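PDB 5A07: probable mannosyltransferase KTR4 from Saccharomyces cerevisiae, which is a glycosyltransferase-like protein of the yeast KTR family with a GT-A fold, and binds GDP together with a manganese ion. Local coordinates for residues G105-L110 / Y136-L141; V228-P233 / N320-D325. All coordinates share one frame; numbering follows the deposited sequence.

From the N terminus, contact 1 comes first: strand 105-110 is followed by helix 116-131, and the chain returns at 136-141 to lie parallel to the strand it left, closing a short loop. Contact 2 opens only later, at 228-233, and closes at 320-325 after 86 intervening residues, so the two loops follow one another without nesting or crossing. In space they are neighbours in one sheet. Strand 227-230 pairs with the side of strand 105-110 not taken by 138-142: Leu108 N lies 2.7 Å from Trp229 O and Leu108 O 2.8 Å from Leu231 N. One mixed sheet thus runs through both contacts, and both reach the GDP.

Contact 1 of 2, residues G105-L110 / Y136-L141; sequences GTILSL and YPYTFL. With GDP (guanosine-5'-diphosphate), chain F.
Ile107 and Tyr138 lie side by side on one face of the sheet, pointing the same way. Ile107 CG1 stands anti to the carbonyl carbon (chi1 -61°), and beyond it CD1 sits over one face of the Tyr138 ring, 4.0 Å from its centroid, in a CH-pi contact; CG2 touches the ring at CD2, 3.7 Å away. On the other face Leu108 CD1 meets Leu141 CD1 at 3.9 Å, while Leu110 CD1 rests against Leu141 O. Thr106 OG1 and Thr139 OG1 are 2.9 Å apart where the two side chains cross at about a right angle. Between the faces a parallel ladder runs from Ile107 N to Pro137 O (2.9 Å), through Thr139 N to Ile107 O and Ser109 N to Thr139 O, to Leu141 N on Ser109 O. A water hydrogen-bonded with Ser109 OG (2.8 Å) donates to Thr139 O. Further out, Glu127 of helix 116-131 takes the Tyr138 hydroxyl, and Leu126 of that helix packs on Ile107. At the C-terminal end of its strand Leu110 O accepts both ribose hydroxyls of GDP, O3' at 2.7 Å. This is a beta-alpha-beta unit, with the nucleotide at the C-terminal end of the first strand, as in the Rossmann-like half of a GT-A fold.

Contact 2 of 2, residues V228-P233 / N320-D325; sequences VWRLEP and NFEIVD. With MN (manganese (II) ion), chain G; GDP (guanosine-5'-diphosphate), chain F.
Ile323 CD1 is pressed over one face of the Trp229 indole, 3.6 Å from the centroid of the five-membered ring, and makes the tight part of this contact. Trp229 CG is anti to the backbone N (chi1 -177°), and the indole runs alongside Ile323; Phe321 CE2 comes obliquely to NE1. Phe246 packs against both Trp229 and Ile323. Antiparallel bonds join Val228 with Val324 in both directions, and Arg230 N reaches Glu322 O at 2.9 Å. Past the strands, at Glu232 and Asn320, the two chains diverge, and no direct backbone bond links these two residues; a water accepts from Glu232 N (3.0 Å) and donates to Asn320 O (2.6 Å). The extended Arg230 side chain brings both terminal nitrogens to carboxylates. NH1 makes a salt bridge to Glu322 OE2 from above the carboxylate plane, at 3.0 Å, and another to Asp354. NH2 makes one to Glu232 OE2, nearly in line with its C-O bond. Arg358 also pairs with Glu322 OE2, and Tyr256 holds its OE1. The other Glu232 oxygen, OE1, binds manganese at 2.2 Å, beside GDP O3B and O2A, two waters and His381. Arg230 is thus a second-shell residue that probably helps orient the metal-binding carboxylate, and its positive charge probably helps balance the acidic groups gathered there.

Contact 1 of 2, residues G105-L110 / Y136-L141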
ATOM      1  N   GLY B 105      12.213 -12.131   6.180  1.00 20.27           N
ATOM      2  CA  GLY B 105      11.019 -11.346   6.248  1.00 18.94           C
ATOM      3  C   GLY B 105      10.522 -11.240   7.665  1.00 17.19           C
ATOM      4  O   GLY B 105      10.838 -12.118   8.506  1.00 17.57           O
ATOM      5  N   THR B 106       9.750 -10.171   7.905  1.00 16.96           N
ATOM      6  CA  THR B 106       9.140  -9.931   9.190  1.00 16.58           C
ATOM      7  C   THR B 106       7.765  -9.342   8.965  1.00 17.37           C
ATOM      8  O   THR B 106       7.534  -8.650   7.969  1.00 15.81           O
ATOM      9  CB  THR B 106       9.992  -9.008  10.057  1.00 16.14           C
ATOM     10  OG1 THR B 106       9.517  -8.948  11.404  1.00 16.96           O
ATOM     11  CG2 THR B 106      10.106  -7.617   9.443  1.00 16.99           C
ATOM     12  N   ILE B 107       6.897  -9.609   9.926  1.00 15.23           N
ATOM     13  CA  ILE B 107       5.660  -8.866  10.072  1.00 15.97           C
ATOM     14  C   ILE B 107       5.952  -7.622  10.830  1.00 16.88           C
ATOM     15  O   ILE B 107       6.603  -7.693  11.854  1.00 22.00           O
ATOM     16  CB  ILE B 107       4.632  -9.713  10.777  1.00 16.25           C
ATOM     17  CG1 ILE B 107       4.390 -10.936   9.919  1.00 19.07           C
ATOM     18  CG2 ILE B 107       3.350  -8.930  10.874  1.00 18.05           C
ATOM     19  CD1 ILE B 107       4.013 -12.053  10.737  1.00 24.28           C
ATOM     20  N   LEU B 108       5.607  -6.464  10.284  1.00 16.15           N
ATOM     21  CA  LEU B 108       5.968  -5.202  10.854  1.00 16.44           C
ATOM     22  C   LEU B 108       4.767  -4.409  11.313  1.00 17.95           C
ATOM     23  O   LEU B 108       3.794  -4.252  10.568  1.00 16.58           O
ATOM     24  CB  LEU B 108       6.715  -4.347   9.814  1.00 17.89           C
ATOM     25  CG  LEU B 108       6.955  -2.887  10.227  1.00 20.25           C
ATOM     26  CD1 LEU B 108       7.938  -2.745  11.373  1.00 20.78           C
ATOM     27  CD2 LEU B 108       7.469  -2.069   9.049  1.00 21.02           C
ATOM     28  N   SER B 109       4.813  -3.850  12.529  1.00 17.22           N
ATOM     29  CA  SER B 109       3.783  -2.943  12.968  1.00 17.89           C
ATOM     30  C   SER B 109       4.422  -1.725  13.655  1.00 18.79           C
ATOM     31  O   SER B 109       5.174  -1.879  14.630  1.00 18.65           O
ATOM     32  CB  SER B 109       2.822  -3.562  14.000  1.00 19.36           C
ATOM     33  OG  SER B 109       2.335  -4.857  13.678  1.00 23.34           O
ATOM     34  N   LEU B 110       4.010  -0.562  13.195  1.00 18.63           N
ATOM     35  CA  LEU B 110       4.267   0.686  13.853  1.00 18.59           C
ATOM     36  C   LEU B 110       3.067   0.959  14.668  1.00 19.63           C
ATOM     37  O   LEU B 110       1.983   1.160  14.112  1.00 20.63           O
ATOM     38  CB  LEU B 110       4.418   1.786  12.805  1.00 19.63           C
ATOM     39  CG  LEU B 110       4.585   3.194  13.323  1.00 18.22           C
ATOM     40  CD1 LEU B 110       5.986   3.374  13.926  1.00 17.43           C
ATOM     41  CD2 LEU B 110       4.341   4.273  12.261  1.00 19.47           C
ATOM     42  N   TYR B 136       6.921 -16.532  10.802  1.00 20.09           N
ATOM     43  CA  TYR B 136       7.736 -15.345  10.605  1.00 16.92           C
ATOM     44  C   TYR B 136       7.696 -14.514  11.875  1.00 19.60           C
ATOM     45  O   TYR B 136       6.661 -14.403  12.581  1.00 19.31           O
ATOM     46  CB  TYR B 136       7.276 -14.541   9.348  1.00 16.66           C
ATOM     47  CG  TYR B 136       7.818 -15.255   8.082  1.00 17.85           C
ATOM     48  CD1 TYR B 136       9.136 -15.068   7.686  1.00 18.69           C
ATOM     49  CD2 TYR B 136       7.052 -16.140   7.337  1.00 19.27           C
ATOM     50  CE1 TYR B 136       9.680 -15.746   6.596  1.00 19.03           C
ATOM     51  CE2 TYR B 136       7.586 -16.834   6.262  1.00 20.91           C
ATOM     52  CZ  TYR B 136       8.920 -16.655   5.920  1.00 19.67           C
ATOM     53  OH  TYR B 136       9.444 -17.296   4.867  1.00 18.63           O
ATOM     54  N   PRO B 137       8.772 -13.827  12.154  1.00 18.69           N
ATOM     55  CA  PRO B 137       8.848 -12.968  13.325  1.00 19.83           C
ATOM     56  C   PRO B 137       8.123 -11.655  13.208  1.00 19.55           C
ATOM     57  O   PRO B 137       7.735 -11.240  12.115  1.00 18.67           O
ATOM     58  CB  PRO B 137      10.347 -12.617  13.402  1.00 23.83           C
ATOM     59  CG  PRO B 137      10.845 -12.763  12.007  1.00 21.74           C
ATOM     60  CD  PRO B 137       9.995 -13.825  11.352  1.00 21.07           C
ATOM     61  N   TYR B 138       7.821 -11.073  14.361  1.00 17.54           N
ATOM     62  CA  TYR B 138       7.232  -9.744  14.432  1.00 16.18           C
ATOM     63  C   TYR B 138       8.215  -8.711  14.859  1.00 18.48           C
ATOM     64  O   TYR B 138       8.944  -8.890  15.858  1.00 20.52           O
ATOM     65  CB  TYR B 138       6.070  -9.708  15.416  1.00 17.83           C
ATOM     66  CG  TYR B 138       4.890 -10.556  15.005  1.00 17.09           C
ATOM     67  CD1 TYR B 138       4.905 -11.935  15.265  1.00 20.05           C
ATOM     68  CD2 TYR B 138       3.755 -10.015  14.425  1.00 17.05           C
ATOM     69  CE1 TYR B 138       3.813 -12.755  14.896  1.00 18.11           C
ATOM     70  CE2 TYR B 138       2.678 -10.829  14.040  1.00 17.30           C
ATOM     71  CZ  TYR B 138       2.723 -12.182  14.276  1.00 17.29           C
ATOM     72  OH  TYR B 138       1.681 -13.008  13.898  1.00 19.09           O
ATOM     73  N   THR B 139       8.149  -7.576  14.187  1.00 18.38           N
ATOM     74  CA  THR B 139       8.896  -6.422  14.561  1.00 17.35           C
ATOM     75  C   THR B 139       7.938  -5.308  14.876  1.00 18.60           C
ATOM     76  O   THR B 139       7.047  -4.977  14.043  1.00 17.59           O
ATOM     77  CB  THR B 139       9.830  -5.956  13.430  1.00 17.64           C
ATOM     78  OG1 THR B 139      10.770  -6.996  13.095  1.00 18.45           O
ATOM     79  CG2 THR B 139      10.656  -4.744  13.860  1.00 18.04           C
ATOM     80  N   PHE B 140       8.086  -4.703  16.070  1.00 15.57           N
ATOM     81  CA  PHE B 140       7.286  -3.585  16.445  1.00 16.83           C
ATOM     82  C   PHE B 140       8.148  -2.314  16.605  1.00 19.86           C
ATOM     83  O   PHE B 140       9.200  -2.369  17.262  1.00 20.45           O
ATOM     84  CB  PHE B 140       6.604  -3.830  17.783  1.00 16.84           C
ATOM     85  CG  PHE B 140       5.696  -4.996  17.775  1.00 19.01           C
ATOM     86  CD1 PHE B 140       6.179  -6.272  17.993  1.00 17.91           C
ATOM     87  CD2 PHE B 140       4.369  -4.830  17.470  1.00 20.06           C
ATOM     88  CE1 PHE B 140       5.364  -7.363  17.981  1.00 19.61           C
ATOM     89  CE2 PHE B 140       3.544  -5.941  17.447  1.00 19.79           C
ATOM     90  CZ  PHE B 140       4.006  -7.177  17.701  1.00 19.27           C
ATOM     91  N   LEU B 141       7.664  -1.210  16.083  1.00 19.04           N
ATOM     92  CA  LEU B 141       8.335   0.073  16.180  1.00 20.72           C
ATOM     93  C   LEU B 141       7.452   1.113  16.709  1.00 22.06           C
ATOM     94  O   LEU B 141       6.262   1.092  16.483  1.00 21.63           O
ATOM     95  CB  LEU B 141       8.853   0.549  14.802  1.00 19.42           C
ATOM     96  CG  LEU B 141       9.785  -0.377  14.037  1.00 17.69           C
ATOM     97  CD1 LEU B 141      10.182   0.144  12.612  1.00 19.43           C
ATOM     98  CD2 LEU B 141      11.041  -0.699  14.874  1.00 19.19           C
TER
HETATM   99  PB  GDP F 500      -4.981   5.466   9.133  1.00 27.33           P
HETATM  100  O1B GDP F 500      -6.252   6.003   9.674  1.00 30.18           O
HETATM  101  O2B GDP F 500      -4.320   6.175   8.099  1.00 28.25           O
HETATM  102  O3B GDP F 500      -5.027   3.994   8.968  1.00 25.14           O
HETATM  103  O3A GDP F 500      -3.973   5.848  10.347  1.00 30.82           O
HETATM  104  PA  GDP F 500      -3.518   5.053  11.641  1.00 25.03           P
HETATM  105  O1A GDP F 500      -3.712   5.803  12.886  1.00 24.59           O
HETATM  106  O2A GDP F 500      -3.934   3.642  11.720  1.00 20.30           O
HETATM  107  O5' GDP F 500      -1.955   5.071  11.424  1.00 20.94           O
HETATM  108  C5' GDP F 500      -1.157   4.240  10.572  1.00 23.38           C
HETATM  109  C4' GDP F 500      -0.226   3.314  11.337  1.00 23.06           C
HETATM  110  O4' GDP F 500       0.714   4.136  12.040  1.00 22.81           O
HETATM  111  C3' GDP F 500      -0.909   2.427  12.364  1.00 20.10           C
HETATM  112  O3' GDP F 500      -0.147   1.202  12.495  1.00 19.28           O
HETATM  113  C2' GDP F 500      -0.840   3.281  13.640  1.00 21.51           C
HETATM  114  O2' GDP F 500      -0.813   2.484  14.817  1.00 18.73           O
HETATM  115  C1' GDP F 500       0.483   3.935  13.449  1.00 21.88           C
HETATM  116  N9  GDP F 500       0.585   5.287  14.049  1.00 24.90           N
HETATM  117  C8  GDP F 500      -0.110   6.412  13.744  1.00 25.97           C
HETATM  118  N7  GDP F 500       0.365   7.470  14.519  1.00 25.71           N
HETATM  119  C5  GDP F 500       1.381   6.972  15.289  1.00 23.84           C
HETATM  120  C6  GDP F 500       2.292   7.555  16.293  1.00 23.27           C
HETATM  121  O6  GDP F 500       2.116   8.797  16.504  1.00 25.31           O
HETATM  122  N1  GDP F 500       3.179   6.739  16.879  1.00 23.38           N
HETATM  123  C2  GDP F 500       3.248   5.384  16.595  1.00 21.74           C
HETATM  124  N2  GDP F 500       4.146   4.631  17.222  1.00 21.88           N
HETATM  125  N3  GDP F 500       2.421   4.796  15.676  1.00 18.74           N
HETATM  126  C4  GDP F 500       1.546   5.548  14.983  1.00 21.22           C
HETATM  127  O   HOH W   1       4.465  -6.685  14.142  1.00 29.48           O

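Contact 2 of 2, residues V228-P233 / N320-D325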
ATOM      1  N   VAL B 228       8.862  -7.107   4.233  1.00 18.00           N
ATOM      2  CA  VAL B 228       8.024  -6.799   5.378  1.00 18.21           C
ATOM      3  C   VAL B 228       6.602  -7.085   4.947  1.00 18.58           C
ATOM      4  O   VAL B 228       6.232  -6.879   3.771  1.00 15.79           O
ATOM      5  CB  VAL B 228       8.122  -5.357   5.938  1.00 21.86           C
ATOM      6  CG1 VAL B 228       9.556  -4.982   6.430  1.00 20.26           C
ATOM      7  CG2 VAL B 228       7.658  -4.383   4.956  1.00 24.96           C
ATOM      8  N   TRP B 229       5.815  -7.580   5.895  1.00 15.45           N
ATOM      9  CA  TRP B 229       4.388  -7.579   5.818  1.00 14.19           C
ATOM     10  C   TRP B 229       3.969  -6.515   6.835  1.00 14.78           C
ATOM     11  O   TRP B 229       4.035  -6.761   8.050  1.00 15.53           O
ATOM     12  CB  TRP B 229       3.899  -8.987   6.181  1.00 15.72           C
ATOM     13  CG  TRP B 229       2.420  -9.217   6.103  1.00 15.47           C
ATOM     14  CD1 TRP B 229       1.429  -8.336   6.437  1.00 15.93           C
ATOM     15  CD2 TRP B 229       1.778 -10.437   5.725  1.00 15.89           C
ATOM     16  NE1 TRP B 229       0.165  -8.930   6.236  1.00 16.96           N
ATOM     17  CE2 TRP B 229       0.362 -10.217   5.798  1.00 17.14           C
ATOM     18  CE3 TRP B 229       2.249 -11.692   5.338  1.00 15.33           C
ATOM     19  CZ2 TRP B 229      -0.554 -11.219   5.489  1.00 16.87           C
ATOM     20  CZ3 TRP B 229       1.354 -12.653   4.959  1.00 16.52           C
ATOM     21  CH2 TRP B 229      -0.054 -12.407   5.034  1.00 16.27           C
ATOM     22  N   ARG B 230       3.446  -5.397   6.376  1.00 14.37           N
ATOM     23  CA  ARG B 230       2.871  -4.376   7.229  1.00 15.82           C
ATOM     24  C   ARG B 230       1.510  -4.764   7.797  1.00 16.97           C
ATOM     25  O   ARG B 230       0.585  -5.054   7.038  1.00 16.35           O
ATOM     26  CB  ARG B 230       2.753  -3.065   6.488  1.00 16.27           C
ATOM     27  CG  ARG B 230       2.130  -1.919   7.283  1.00 16.87           C
ATOM     28  CD  ARG B 230       2.353  -0.694   6.455  1.00 18.01           C
ATOM     29  NE  ARG B 230       1.559   0.413   6.886  1.00 18.28           N
ATOM     30  CZ  ARG B 230       1.593   1.584   6.297  1.00 19.49           C
ATOM     31  NH1 ARG B 230       2.415   1.824   5.287  1.00 18.52           N
ATOM     32  NH2 ARG B 230       0.823   2.544   6.733  1.00 21.82           N
ATOM     33  N   LEU B 231       1.394  -4.673   9.131  1.00 15.90           N
ATOM     34  CA  LEU B 231       0.194  -4.965   9.887  1.00 16.92           C
ATOM     35  C   LEU B 231      -0.205  -3.742  10.713  1.00 19.10           C
ATOM     36  O   LEU B 231       0.643  -3.107  11.357  1.00 18.46           O
ATOM     37  CB  LEU B 231       0.480  -6.112  10.838  1.00 16.97           C
ATOM     38  CG  LEU B 231      -0.731  -6.631  11.567  1.00 17.29           C
ATOM     39  CD1 LEU B 231      -1.725  -7.309  10.628  1.00 17.46           C
ATOM     40  CD2 LEU B 231      -0.234  -7.630  12.597  1.00 18.66           C
ATOM     41  N   GLU B 232      -1.479  -3.358  10.653  1.00 18.00           N
ATOM     42  CA  GLU B 232      -1.984  -2.235  11.438  1.00 17.58           C
ATOM     43  C   GLU B 232      -3.013  -2.735  12.459  1.00 17.88           C
ATOM     44  O   GLU B 232      -3.535  -3.846  12.336  1.00 15.30           O
ATOM     45  CB  GLU B 232      -2.684  -1.199  10.563  1.00 17.81           C
ATOM     46  CG  GLU B 232      -1.722  -0.463   9.662  1.00 17.73           C
ATOM     47  CD  GLU B 232      -2.158   0.928   9.242  1.00 18.83           C
ATOM     48  OE1 GLU B 232      -3.329   1.336   9.459  1.00 18.08           O
ATOM     49  OE2 GLU B 232      -1.366   1.524   8.485  1.00 20.34           O
ATOM     50  N   PRO B 233      -3.235  -1.941  13.487  1.00 17.58           N
ATOM     51  CA  PRO B 233      -4.233  -2.347  14.470  1.00 19.53           C
ATOM     52  C   PRO B 233      -5.639  -2.456  13.878  1.00 18.54           C
ATOM     53  O   PRO B 233      -5.979  -1.726  12.948  1.00 18.61           O
ATOM     54  CB  PRO B 233      -4.208  -1.204  15.500  1.00 20.95           C
ATOM     55  CG  PRO B 233      -2.884  -0.602  15.338  1.00 21.80           C
ATOM     56  CD  PRO B 233      -2.601  -0.692  13.867  1.00 20.00           C
ATOM     57  N   ASN B 320      -2.222   0.274   4.395  1.00 16.47           N
ATOM     58  CA  ASN B 320      -2.358  -0.342   5.707  1.00 15.98           C
ATOM     59  C   ASN B 320      -2.023  -1.820   5.695  1.00 16.61           C
ATOM     60  O   ASN B 320      -1.644  -2.386   6.704  1.00 15.75           O
ATOM     61  CB  ASN B 320      -3.689  -0.016   6.373  1.00 16.90           C
ATOM     62  CG  ASN B 320      -4.911  -0.345   5.524  1.00 16.21           C
ATOM     63  OD1 ASN B 320      -5.170  -1.488   5.221  1.00 17.69           O
ATOM     64  ND2 ASN B 320      -5.685   0.654   5.225  1.00 18.19           N
ATOM     65  N   PHE B 321      -2.265  -2.471   4.567  1.00 16.69           N
ATOM     66  CA  PHE B 321      -1.695  -3.795   4.246  1.00 15.47           C
ATOM     67  C   PHE B 321      -0.701  -3.601   3.122  1.00 16.12           C
ATOM     68  O   PHE B 321      -1.013  -2.937   2.150  1.00 16.13           O
ATOM     69  CB  PHE B 321      -2.798  -4.726   3.722  1.00 15.02           C
ATOM     70  CG  PHE B 321      -2.271  -6.020   3.078  1.00 15.17           C
ATOM     71  CD1 PHE B 321      -1.806  -6.023   1.770  1.00 16.81           C
ATOM     72  CD2 PHE B 321      -2.184  -7.157   3.781  1.00 17.24           C
ATOM     73  CE1 PHE B 321      -1.327  -7.189   1.173  1.00 17.39           C
ATOM     74  CE2 PHE B 321      -1.694  -8.303   3.227  1.00 17.14           C
ATOM     75  CZ  PHE B 321      -1.255  -8.336   1.927  1.00 16.40           C
ATOM     76  N   GLU B 322       0.515  -4.097   3.256  1.00 16.01           N
ATOM     77  CA  GLU B 322       1.397  -4.157   2.083  1.00 16.07           C
ATOM     78  C   GLU B 322       2.450  -5.253   2.347  1.00 16.13           C
ATOM     79  O   GLU B 322       2.847  -5.476   3.512  1.00 15.86           O
ATOM     80  CB  GLU B 322       1.984  -2.803   1.724  1.00 17.50           C
ATOM     81  CG  GLU B 322       2.764  -2.140   2.840  1.00 18.99           C
ATOM     82  CD  GLU B 322       3.324  -0.767   2.515  1.00 21.66           C
ATOM     83  OE1 GLU B 322       3.395  -0.293   1.336  1.00 19.84           O
ATOM     84  OE2 GLU B 322       3.762  -0.139   3.485  1.00 21.49           O
ATOM     85  N   ILE B 323       2.824  -6.006   1.301  1.00 15.38           N
ATOM     86  CA  ILE B 323       3.969  -6.940   1.357  1.00 15.91           C
ATOM     87  C   ILE B 323       5.008  -6.211   0.481  1.00 16.94           C
ATOM     88  O   ILE B 323       4.726  -5.911  -0.680  1.00 15.71           O
ATOM     89  CB  ILE B 323       3.660  -8.253   0.703  1.00 17.80           C
ATOM     90  CG1 ILE B 323       2.373  -8.915   1.197  1.00 18.42           C
ATOM     91  CG2 ILE B 323       4.795  -9.206   0.923  1.00 18.98           C
ATOM     92  CD1 ILE B 323       2.338  -9.154   2.620  1.00 19.85           C
ATOM     93  N   VAL B 324       6.175  -5.942   1.001  1.00 16.52           N
ATOM     94  CA  VAL B 324       7.111  -5.111   0.245  0.60 18.80           C
ATOM     95  C   VAL B 324       8.534  -5.673   0.295  1.00 19.94           C
ATOM     96  O   VAL B 324       9.035  -6.142   1.332  1.00 19.62           O
ATOM     97  CB  VAL B 324       7.004  -3.604   0.586  0.60 21.93           C
ATOM     98  CG1 VAL B 324       7.133  -3.361   2.038  0.60 22.84           C
ATOM     99  CG2 VAL B 324       8.035  -2.810  -0.219  0.60 21.47           C
ATOM    100  N   ASP B 325       9.144  -5.671  -0.881  1.00 18.49           N
ATOM    101  CA  ASP B 325      10.526  -6.029  -1.090  1.00 20.26           C
ATOM    102  C   ASP B 325      11.328  -4.767  -0.795  1.00 21.60           C
ATOM    103  O   ASP B 325      11.337  -3.804  -1.557  1.00 19.49           O
ATOM    104  CB  ASP B 325      10.728  -6.540  -2.525  1.00 22.74           C
ATOM    105  CG  ASP B 325      12.174  -7.023  -2.837  1.00 24.56           C
ATOM    106  OD1 ASP B 325      13.103  -6.646  -2.067  1.00 26.05           O
ATOM    107  OD2 ASP B 325      12.344  -7.808  -3.822  1.00 23.83           O
TER
HETATM  108 MN    MN G 501      -5.092   2.278  10.316  1.00 23.60          MN
HETATM  109  PB  GDP F 500      -4.981   5.466   9.133  1.00 27.33           P
HETATM  110  O1B GDP F 500      -6.252   6.003   9.674  1.00 30.18           O
HETATM  111  O2B GDP F 500      -4.320   6.175   8.099  1.00 28.25           O
HETATM  112  O3B GDP F 500      -5.027   3.994   8.968  1.00 25.14           O
HETATM  113  O3A GDP F 500      -3.973   5.848  10.347  1.00 30.82           O
HETATM  114  PA  GDP F 500      -3.518   5.053  11.641  1.00 25.03           P
HETATM  115  O1A GDP F 500      -3.712   5.803  12.886  1.00 24.59           O
HETATM  116  O2A GDP F 500      -3.934   3.642  11.720  1.00 20.30           O
HETATM  117  O5' GDP F 500      -1.955   5.071  11.424  1.00 20.94           O
HETATM  118  C5' GDP F 500      -1.157   4.240  10.572  1.00 23.38           C
HETATM  119  C4' GDP F 500      -0.226   3.314  11.337  1.00 23.06           C
HETATM  120  O4' GDP F 500       0.714   4.136  12.040  1.00 22.81           O
HETATM  121  C3' GDP F 500      -0.909   2.427  12.364  1.00 20.10           C
HETATM  122  O3' GDP F 500      -0.147   1.202  12.495  1.00 19.28           O
HETATM  123  C2' GDP F 500      -0.840   3.281  13.640  1.00 21.51           C
HETATM  124  O2' GDP F 500      -0.813   2.484  14.817  1.00 18.73           O
HETATM  125  C1' GDP F 500       0.483   3.935  13.449  1.00 21.88           C
HETATM  126  N9  GDP F 500       0.585   5.287  14.049  1.00 24.90           N
HETATM  127  C8  GDP F 500      -0.110   6.412  13.744  1.00 25.97           C
HETATM  128  N7  GDP F 500       0.365   7.470  14.519  1.00 25.71           N
HETATM  129  C5  GDP F 500       1.381   6.972  15.289  1.00 23.84           C
HETATM  130  C6  GDP F 500       2.292   7.555  16.293  1.00 23.27           C
HETATM  131  O6  GDP F 500       2.116   8.797  16.504  1.00 25.31           O
HETATM  132  N1  GDP F 500       3.179   6.739  16.879  1.00 23.38           N
HETATM  133  C2  GDP F 500       3.248   5.384  16.595  1.00 21.74           C
HETATM  134  N2  GDP F 500       4.146   4.631  17.222  1.00 21.88           N
HETATM  135  N3  GDP F 500       2.421   4.796  15.676  1.00 18.74           N
HETATM  136  C4  GDP F 500       1.546   5.548  14.983  1.00 21.22           C
HETATM  137  O   HOH W   2      -2.775  -4.315   8.119  1.00 17.80           O
HETATM  138  O   HOH W   3      -5.319   0.728  12.124  1.00 17.31           O
HETATM  139  O   HOH W   4      -7.037   3.219  11.291  1.00 23.26           O